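Local structure of deseasin MCP-01 (Pseudoalteromonas sp., 3VV3) at residues P7-L15 with A249-T257; T146-V157 with S179-S189. The protein hydrolyses peptide bonds as a bacterial serine protease of the subtilisin family and degrades collagen. All coordinates share one frame; numbering follows the deposited sequence.

How the contacts relate
Contact 1 is a buried contact that brings the N-terminal loop 7-15 onto strands 247-250 and 254-258, whereas contact 2 is a partly buried pairing of helices 146-161 and 180-191. They lie on opposite sides of the chain's centre, with centres 30 Å apart, and share no secondary-structure element, although both reach the central parallel sheet: contact 1 at its edge strand 247-250, contact 2 through a helix laid against its inner strands. Their chemistry differs accordingly. Contact 1 mixes apolar packing with an indole N-H bonded to carbonyls and a water that bridges loop and strand, while contact 2 relies on interdigitated aliphatic side chains, with no direct hydrogen bond between its helices.

Contact 1 (P7-L15 with A249-T257); sequences PRFDDLWGL and APGSGILST
The 3-10 turn 9-11 and the loop 12-15 run beside strand 254-257 and the end of strand 249-250, the CA of Leu12 lying nearest that of Leu255 and the CA atoms of Gly14 and Pro250 5.3 Å apart. Trp13 presents its indole edge to the bend between the strands: NE1 donates to Ser252 O at 2.9 Å, close to the ring plane, and more weakly to Gly253 O. Trp13 CG sits between its backbone N and carbonyl carbon (chi1 69°), which swings the indole over to Pro250, whose CB meets Trp13 CH2 at 3.4 Å. Gly14 CA packs on CG of the same proline.

At the other end, Leu255 CD2 lies over one face of the Arg8 guanidinium, 3.4 Å from NH2. The salt bridge to Asp11 helps to hold that orientation, as Arg8 NE donates almost straight to Asp11 OD2 (2.9 Å, 165°) within the guanidinium plane. Leu12 CD2 reaches Leu255 O at 3.3 Å. Between the two ends a water donates to Asp11 O and Gly253 O and accepts from Leu255 N. Ser252 O is thus met by the indole, Gly253 O and Leu255 N by the water, and the N-terminal loop is held to the two strands without direct backbone-to-backbone hydrogen bonds.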
loop_
_atom_site.group_PDB
_atom_site.type_symbol
_atom_site.label_atom_id
_atom_site.label_comp_id
_atom_site.label_asym_id
_atom_site.label_seq_id
_atom_site.Cartn_x
_atom_site.Cartn_y
_atom_site.Cartn_z
ATOM N N PRO A 7 -22.246 -8.334 -10.208
ATOM C CA PRO A 7 -22.975 -7.902 -9.006
ATOM C C PRO A 7 -22.351 -6.710 -8.290
ATOM O O PRO A 7 -23.075 -5.975 -7.630
ATOM C CB PRO A 7 -22.933 -9.136 -8.100
ATOM C CG PRO A 7 -22.670 -10.275 -8.992
ATOM C CD PRO A 7 -21.843 -9.746 -10.133
ATOM N N ARG A 8 -21.040 -6.524 -8.415
ATOM C CA ARG A 8 -20.361 -5.429 -7.726
ATOM C C ARG A 8 -20.165 -4.214 -8.625
ATOM O O ARG A 8 -19.448 -3.273 -8.261
ATOM C CB ARG A 8 -18.997 -5.888 -7.181
ATOM C CG ARG A 8 -19.050 -7.042 -6.177
ATOM C CD ARG A 8 -19.787 -6.670 -4.895
ATOM N NE ARG A 8 -19.153 -5.589 -4.137
ATOM C CZ ARG A 8 -18.187 -5.761 -3.235
ATOM N NH1 ARG A 8 -17.723 -6.976 -2.973
ATOM N NH2 ARG A 8 -17.684 -4.713 -2.593
ATOM N N PHE A 9 -20.812 -4.210 -9.785
ATOM C CA PHE A 9 -20.608 -3.120 -10.731
ATOM C C PHE A 9 -20.790 -1.731 -10.142
ATOM O O PHE A 9 -20.028 -0.828 -10.456
ATOM C CB PHE A 9 -21.501 -3.222 -11.971
ATOM C CG PHE A 9 -21.208 -2.148 -12.977
ATOM C CD1 PHE A 9 -20.102 -2.252 -13.806
ATOM C CD2 PHE A 9 -21.991 -1.008 -13.056
ATOM C CE1 PHE A 9 -19.799 -1.257 -14.715
ATOM C CE2 PHE A 9 -21.695 -0.007 -13.965
ATOM C CZ PHE A 9 -20.590 -0.134 -14.799
ATOM N N ASP A 10 -21.816 -1.552 -9.316
ATOM C CA ASP A 10 -22.148 -0.221 -8.810
ATOM C C ASP A 10 -21.079 0.374 -7.882
ATOM O O ASP A 10 -21.087 1.578 -7.617
ATOM C CB ASP A 10 -23.515 -0.228 -8.113
ATOM C CG ASP A 10 -24.672 -0.379 -9.091
ATOM O OD1 ASP A 10 -24.455 -0.230 -10.314
ATOM O OD2 ASP A 10 -25.806 -0.637 -8.627
ATOM N N ASP A 11 -20.173 -0.465 -7.387
ATOM C CA ASP A 11 -19.081 0.003 -6.533
ATOM C C ASP A 11 -17.921 0.556 -7.359
ATOM O O ASP A 11 -17.005 1.181 -6.818
ATOM C CB ASP A 11 -18.583 -1.130 -5.629
ATOM C CG ASP A 11 -19.605 -1.534 -4.590
ATOM O OD1 ASP A 11 -20.292 -0.639 -4.069
ATOM O OD2 ASP A 11 -19.725 -2.738 -4.300
ATOM N N LEU A 12 -17.964 0.312 -8.668
ATOM C CA LEU A 12 -16.895 0.732 -9.576
ATOM C C LEU A 12 -17.095 2.158 -10.090
ATOM O O LEU A 12 -17.386 2.378 -11.267
ATOM C CB LEU A 12 -16.787 -0.255 -10.751
ATOM C CG LEU A 12 -16.521 -1.695 -10.306
ATOM C CD1 LEU A 12 -16.563 -2.662 -11.497
ATOM C CD2 LEU A 12 -15.184 -1.816 -9.547
ATOM N N TRP A 13 -16.920 3.141 -9.212
ATOM C CA TRP A 13 -17.201 4.518 -9.595
ATOM C C TRP A 13 -16.285 4.989 -10.736
ATOM O O TRP A 13 -16.681 5.796 -11.578
ATOM C CB TRP A 13 -17.075 5.444 -8.376
ATOM C CG TRP A 13 -15.658 5.593 -7.904
ATOM C CD1 TRP A 13 -15.038 4.897 -6.905
ATOM C CD2 TRP A 13 -14.685 6.489 -8.437
ATOM N NE1 TRP A 13 -13.733 5.316 -6.780
ATOM C CE2 TRP A 13 -13.494 6.296 -7.709
ATOM C CE3 TRP A 13 -14.707 7.446 -9.455
ATOM C CZ2 TRP A 13 -12.330 7.020 -7.975
ATOM C CZ3 TRP A 13 -13.558 8.165 -9.716
ATOM C CH2 TRP A 13 -12.382 7.946 -8.979
ATOM N N GLY A 14 -15.060 4.471 -10.774
ATOM C CA GLY A 14 -14.113 4.872 -11.801
ATOM C C GLY A 14 -14.600 4.558 -13.204
ATOM O O GLY A 14 -14.271 5.261 -14.158
ATOM N N LEU A 15 -15.378 3.489 -13.329
ATOM C CA LEU A 15 -15.917 3.092 -14.630
ATOM C C LEU A 15 -17.219 3.839 -14.910
ATOM O O LEU A 15 -17.485 4.285 -16.040
ATOM C CB LEU A 15 -16.167 1.579 -14.677
ATOM C CG LEU A 15 -14.975 0.654 -14.396
ATOM C CD1 LEU A 15 -15.384 -0.805 -14.573
ATOM C CD2 LEU A 15 -13.806 0.998 -15.317
ATOM N N ALA A 249 -6.021 9.254 -13.679
ATOM C CA ALA A 249 -7.104 8.284 -13.816
ATOM C C ALA A 249 -7.545 7.859 -12.413
ATOM O O ALA A 249 -6.808 8.063 -11.445
ATOM C CB ALA A 249 -6.657 7.067 -14.644
ATOM N N PRO A 250 -8.738 7.267 -12.293
ATOM C CA PRO A 250 -9.251 6.904 -10.967
ATOM C C PRO A 250 -8.335 5.953 -10.180
ATOM O O PRO A 250 -7.988 4.856 -10.654
ATOM C CB PRO A 250 -10.588 6.219 -11.288
ATOM C CG PRO A 250 -11.020 6.860 -12.559
ATOM C CD PRO A 250 -9.739 7.030 -13.350
ATOM N N GLY A 251 -7.971 6.365 -8.970
ATOM C CA GLY A 251 -7.150 5.527 -8.109
ATOM C C GLY A 251 -7.543 5.547 -6.640
ATOM O O GLY A 251 -6.938 4.848 -5.833
ATOM N N SER A 252 -8.547 6.356 -6.293
ATOM C CA SER A 252 -9.019 6.442 -4.905
ATOM C C SER A 252 -10.202 5.506 -4.670
ATOM O O SER A 252 -11.267 5.683 -5.269
ATOM C CB SER A 252 -9.451 7.877 -4.563
ATOM O OG SER A 252 -8.356 8.772 -4.585
ATOM N N GLY A 253 -10.016 4.523 -3.793
ATOM C CA GLY A 253 -11.095 3.620 -3.422
ATOM C C GLY A 253 -11.548 2.748 -4.579
ATOM O O GLY A 253 -12.715 2.782 -4.987
ATOM N N ILE A 254 -10.617 1.965 -5.115
ATOM C CA ILE A 254 -10.910 1.106 -6.260
ATOM C C ILE A 254 -11.125 -0.349 -5.827
ATOM O O ILE A 254 -10.224 -0.998 -5.284
ATOM C CB ILE A 254 -9.785 1.176 -7.322
ATOM C CG1 ILE A 254 -9.512 2.631 -7.742
ATOM C CG2 ILE A 254 -10.124 0.277 -8.526
ATOM C CD1 ILE A 254 -10.724 3.378 -8.277
ATOM N N LEU A 255 -12.333 -0.854 -6.063
ATOM C CA LEU A 255 -12.653 -2.245 -5.785
ATOM C C LEU A 255 -12.180 -3.124 -6.938
ATOM O O LEU A 255 -12.419 -2.806 -8.097
ATOM C CB LEU A 255 -14.164 -2.405 -5.618
ATOM C CG LEU A 255 -14.672 -3.830 -5.375
ATOM C CD1 LEU A 255 -14.233 -4.339 -4.010
ATOM C CD2 LEU A 255 -16.188 -3.887 -5.512
ATOM N N SER A 256 -11.531 -4.239 -6.619
ATOM C CA SER A 256 -11.092 -5.159 -7.656
ATOM C C SER A 256 -10.895 -6.555 -7.083
ATOM O O SER A 256 -11.130 -6.798 -5.895
ATOM C CB SER A 256 -9.799 -4.652 -8.312
ATOM O OG SER A 256 -9.493 -5.387 -9.493
ATOM N N THR A 257 -10.476 -7.471 -7.944
ATOM C CA THR A 257 -10.179 -8.844 -7.563
ATOM C C THR A 257 -8.935 -8.970 -6.688
ATOM O O THR A 257 -7.924 -8.311 -6.945
ATOM C CB THR A 257 -9.915 -9.684 -8.829
ATOM O OG1 THR A 257 -8.999 -8.977 -9.678
ATOM C CG2 THR A 257 -11.210 -9.907 -9.613
HETATM O O HOH W 1 -14.284 1.265 -6.885
#

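Contact 2 (T146-V157 with S179-S189)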
loop_
_atom_site.group_PDB
_atom_site.type_symbol
_atom_site.label_atom_id
_atom_site.label_comp_id
_atom_site.label_asym_id
_atom_site.label_seq_id
_atom_site.Cartn_x
_atom_site.Cartn_y
_atom_site.Cartn_z
ATOM N N THR A 146 15.442 -4.324 -8.875
ATOM C CA THR A 146 15.437 -3.749 -10.216
ATOM C C THR A 146 15.788 -4.826 -11.247
ATOM O O THR A 146 15.205 -4.871 -12.333
ATOM C CB THR A 146 16.399 -2.562 -10.319
ATOM O OG1 THR A 146 15.969 -1.532 -9.411
ATOM C CG2 THR A 146 16.404 -2.004 -11.733
ATOM N N SER A 147 16.732 -5.698 -10.901
ATOM C CA SER A 147 17.081 -6.829 -11.767
ATOM C C SER A 147 15.861 -7.681 -12.098
ATOM O O SER A 147 15.679 -8.112 -13.238
ATOM C CB SER A 147 18.169 -7.698 -11.128
ATOM O OG SER A 147 19.419 -7.037 -11.185
ATOM N N GLY A 148 15.027 -7.933 -11.096
ATOM C CA GLY A 148 13.800 -8.683 -11.317
ATOM C C GLY A 148 12.842 -7.979 -12.268
ATOM O O GLY A 148 12.276 -8.596 -13.171
ATOM N N ALA A 149 12.649 -6.679 -12.066
ATOM C CA ALA A 149 11.762 -5.912 -12.932
ATOM C C ALA A 149 12.289 -5.957 -14.360
ATOM O O ALA A 149 11.521 -6.058 -15.302
ATOM C CB ALA A 149 11.663 -4.476 -12.452
ATOM N N ILE A 150 13.605 -5.887 -14.515
ATOM C CA ILE A 150 14.202 -5.975 -15.855
ATOM C C ILE A 150 13.977 -7.352 -16.493
ATOM O O ILE A 150 13.670 -7.453 -17.686
ATOM C CB ILE A 150 15.705 -5.596 -15.826
ATOM C CG1 ILE A 150 15.859 -4.095 -15.566
ATOM C CG2 ILE A 150 16.376 -5.958 -17.134
ATOM C CD1 ILE A 150 17.287 -3.680 -15.198
ATOM N N LYS A 151 14.108 -8.416 -15.707
ATOM C CA LYS A 151 13.807 -9.748 -16.218
ATOM C C LYS A 151 12.374 -9.802 -16.741
ATOM O O LYS A 151 12.109 -10.415 -17.773
ATOM C CB LYS A 151 14.026 -10.827 -15.153
ATOM C CG LYS A 151 15.486 -11.074 -14.824
ATOM C CD LYS A 151 15.653 -12.046 -13.650
ATOM C CE LYS A 151 15.337 -13.479 -14.032
ATOM N NZ LYS A 151 15.598 -14.401 -12.873
ATOM N N CYS A 152 11.456 -9.158 -16.028
ATOM C CA CYS A 152 10.057 -9.102 -16.454
ATOM C C CYS A 152 9.886 -8.355 -17.767
ATOM O O CYS A 152 9.206 -8.830 -18.677
ATOM C CB CYS A 152 9.185 -8.451 -15.374
ATOM S SG CYS A 152 8.865 -9.552 -13.972
ATOM N N ILE A 153 10.487 -7.176 -17.860
ATOM C CA ILE A 153 10.379 -6.391 -19.087
ATOM C C ILE A 153 10.969 -7.150 -20.276
ATOM O O ILE A 153 10.337 -7.255 -21.324
ATOM C CB ILE A 153 11.022 -4.997 -18.932
ATOM C CG1 ILE A 153 10.315 -4.226 -17.812
ATOM C CG2 ILE A 153 10.962 -4.227 -20.258
ATOM C CD1 ILE A 153 11.084 -3.023 -17.294
ATOM N N ASP A 154 12.160 -7.709 -20.095
ATOM C CA ASP A 154 12.783 -8.512 -21.144
ATOM C C ASP A 154 11.884 -9.682 -21.563
ATOM O O ASP A 154 11.783 -10.006 -22.751
ATOM C CB ASP A 154 14.139 -9.053 -20.678
ATOM C CG ASP A 154 15.204 -7.967 -20.549
ATOM O OD1 ASP A 154 14.957 -6.802 -20.930
ATOM O OD2 ASP A 154 16.308 -8.298 -20.060
ATOM N N TYR A 155 11.248 -10.327 -20.588
ATOM C CA TYR A 155 10.363 -11.463 -20.884
ATOM C C TYR A 155 9.198 -11.028 -21.757
ATOM O O TYR A 155 8.873 -11.677 -22.755
ATOM C CB TYR A 155 9.830 -12.082 -19.586
ATOM C CG TYR A 155 8.739 -13.123 -19.757
ATOM C CD1 TYR A 155 9.048 -14.428 -20.133
ATOM C CD2 TYR A 155 7.404 -12.818 -19.488
ATOM C CE1 TYR A 155 8.055 -15.394 -20.279
ATOM C CE2 TYR A 155 6.400 -13.787 -19.626
ATOM C CZ TYR A 155 6.740 -15.068 -20.019
ATOM O OH TYR A 155 5.766 -16.031 -20.149
ATOM N N MET A 156 8.570 -9.922 -21.374
ATOM C CA MET A 156 7.431 -9.393 -22.116
ATOM C C MET A 156 7.841 -8.968 -23.524
ATOM O O MET A 156 7.111 -9.206 -24.494
ATOM C CB MET A 156 6.814 -8.203 -21.355
ATOM C CG MET A 156 6.277 -8.567 -19.966
ATOM S SD MET A 156 4.754 -9.540 -20.044
ATOM C CE MET A 156 4.414 -9.739 -18.293
ATOM N N VAL A 157 8.996 -8.318 -23.636
ATOM C CA VAL A 157 9.494 -7.904 -24.950
ATOM C C VAL A 157 9.775 -9.135 -25.804
ATOM O O VAL A 157 9.479 -9.146 -26.998
ATOM C CB VAL A 157 10.749 -7.037 -24.835
ATOM C CG1 VAL A 157 11.351 -6.776 -26.217
ATOM C CG2 VAL A 157 10.404 -5.721 -24.116
ATOM N N SER A 179 18.282 3.948 -13.024
ATOM C CA SER A 179 19.064 2.789 -13.444
ATOM C C SER A 179 19.202 2.792 -14.958
ATOM O O SER A 179 18.207 2.794 -15.675
ATOM C CB SER A 179 18.383 1.487 -13.004
ATOM O OG SER A 179 18.871 0.384 -13.756
ATOM N N GLN A 180 20.437 2.778 -15.446
ATOM C CA GLN A 180 20.663 2.719 -16.880
ATOM C C GLN A 180 20.176 1.391 -17.449
ATOM O O GLN A 180 19.693 1.332 -18.584
ATOM C CB GLN A 180 22.146 2.915 -17.213
ATOM C CG GLN A 180 22.388 3.125 -18.699
ATOM C CD GLN A 180 21.675 4.360 -19.224
ATOM O OE1 GLN A 180 21.944 5.479 -18.788
ATOM N NE2 GLN A 180 20.767 4.160 -20.175
ATOM N N ALA A 181 20.336 0.318 -16.677
ATOM C CA ALA A 181 19.883 -0.999 -17.111
ATOM C C ALA A 181 18.370 -1.006 -17.297
ATOM O O ALA A 181 17.861 -1.581 -18.260
ATOM C CB ALA A 181 20.307 -2.082 -16.114
ATOM N N LEU A 182 17.649 -0.371 -16.375
ATOM C CA LEU A 182 16.189 -0.308 -16.497
ATOM C C LEU A 182 15.779 0.609 -17.656
ATOM O O LEU A 182 14.887 0.270 -18.448
ATOM C CB LEU A 182 15.543 0.132 -15.176
ATOM C CG LEU A 182 14.010 0.222 -15.152
ATOM C CD1 LEU A 182 13.405 -1.043 -15.751
ATOM C CD2 LEU A 182 13.522 0.425 -13.714
ATOM N N ALA A 183 16.427 1.765 -17.763
ATOM C CA ALA A 183 16.186 2.654 -18.901
ATOM C C ALA A 183 16.363 1.892 -20.220
ATOM O O ALA A 183 15.569 2.039 -21.155
ATOM C CB ALA A 183 17.126 3.845 -18.848
ATOM N N ASP A 184 17.420 1.088 -20.290
ATOM C CA ASP A 184 17.739 0.347 -21.507
ATOM C C ASP A 184 16.694 -0.728 -21.806
ATOM O O ASP A 184 16.368 -0.976 -22.967
ATOM C CB ASP A 184 19.118 -0.304 -21.395
ATOM C CG ASP A 184 20.261 0.695 -21.506
ATOM O OD1 ASP A 184 20.018 1.888 -21.789
ATOM O OD2 ASP A 184 21.419 0.274 -21.303
ATOM N N ALA A 185 16.186 -1.376 -20.759
ATOM C CA ALA A 185 15.152 -2.384 -20.937
ATOM C C ALA A 185 13.894 -1.717 -21.487
ATOM O O ALA A 185 13.207 -2.266 -22.361
ATOM C CB ALA A 185 14.859 -3.084 -19.621
ATOM N N ILE A 186 13.602 -0.521 -20.981
ATOM C CA ILE A 186 12.439 0.221 -21.429
ATOM C C ILE A 186 12.627 0.685 -22.869
ATOM O O ILE A 186 11.692 0.649 -23.667
ATOM C CB ILE A 186 12.130 1.408 -20.497
ATOM C CG1 ILE A 186 11.760 0.879 -19.110
ATOM C CG2 ILE A 186 11.008 2.274 -21.077
ATOM C CD1 ILE A 186 11.669 1.964 -18.028
ATOM N N THR A 187 13.843 1.104 -23.202
ATOM C CA THR A 187 14.155 1.463 -24.578
ATOM C C THR A 187 13.914 0.290 -25.521
ATOM O O THR A 187 13.374 0.468 -26.616
ATOM C CB THR A 187 15.591 1.983 -24.711
ATOM O OG1 THR A 187 15.702 3.228 -24.013
ATOM C CG2 THR A 187 15.955 2.185 -26.185
ATOM N N ALA A 188 14.276 -0.913 -25.086
ATOM C CA ALA A 188 14.050 -2.093 -25.911
ATOM C C ALA A 188 12.559 -2.336 -26.095
ATOM O O ALA A 188 12.120 -2.747 -27.170
ATOM C CB ALA A 188 14.718 -3.328 -25.318
ATOM N N SER A 189 11.782 -2.104 -25.036
ATOM C CA SER A 189 10.341 -2.258 -25.140
ATOM C C SER A 189 9.766 -1.248 -26.144
ATOM O O SER A 189 8.819 -1.563 -26.875
ATOM C CB SER A 189 9.655 -2.150 -23.766
ATOM O OG SER A 189 9.602 -0.812 -23.314
HETATM O O HOH W 2 13.492 -5.359 -22.737
#
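Ile153 of helix 146-157 inserts as a knob into a hole formed by Leu182, Ala185, Ile186 and Ser189 of helix 180-189; the two axes run nearly parallel, at 13° and 9.4 Å. Its two branches divide the work. CD1 presses on Leu182 CD1 at 3.4 Å, tighter than usual van der Waals contact, while CG2, anti to the backbone N, reaches Ala185 O at 3.6 Å. One turn earlier, Ile150 extends CD1 to Ala181 CB (3.5 Å) and lays CG1 against Leu182 CD1, with its CG2 near Ala185 CB. An alanine in place of Ile150 is likely to leave Ala181 without its partner and open a gap beside Leu182. Farther along, Val157 CG2 rests on Ser189, 3.7 Å from CB.

The solvent side is looser. Asp154 OD1 stands 3.9 Å from Ala185 CB, and a water donates to both this oxygen and Ala185 O, bridging the helices where no direct bond does. At the N-terminal end, Thr146 CG2 is 4.0 Å from Ser179 OG, the N-cap oxygen that accepts from Leu182 N.

On the sheet side, Ile153 and Cys152 touch Ile49 of strand 45-50, and Met156 reaches strands 131-136 and 166-171; the disulfide from Cys152 to Cys135 ties the helix to strand 131-136. Helix 146-161 therefore lies directly on the parallel sheet, with helix 180-191 packed alongside it.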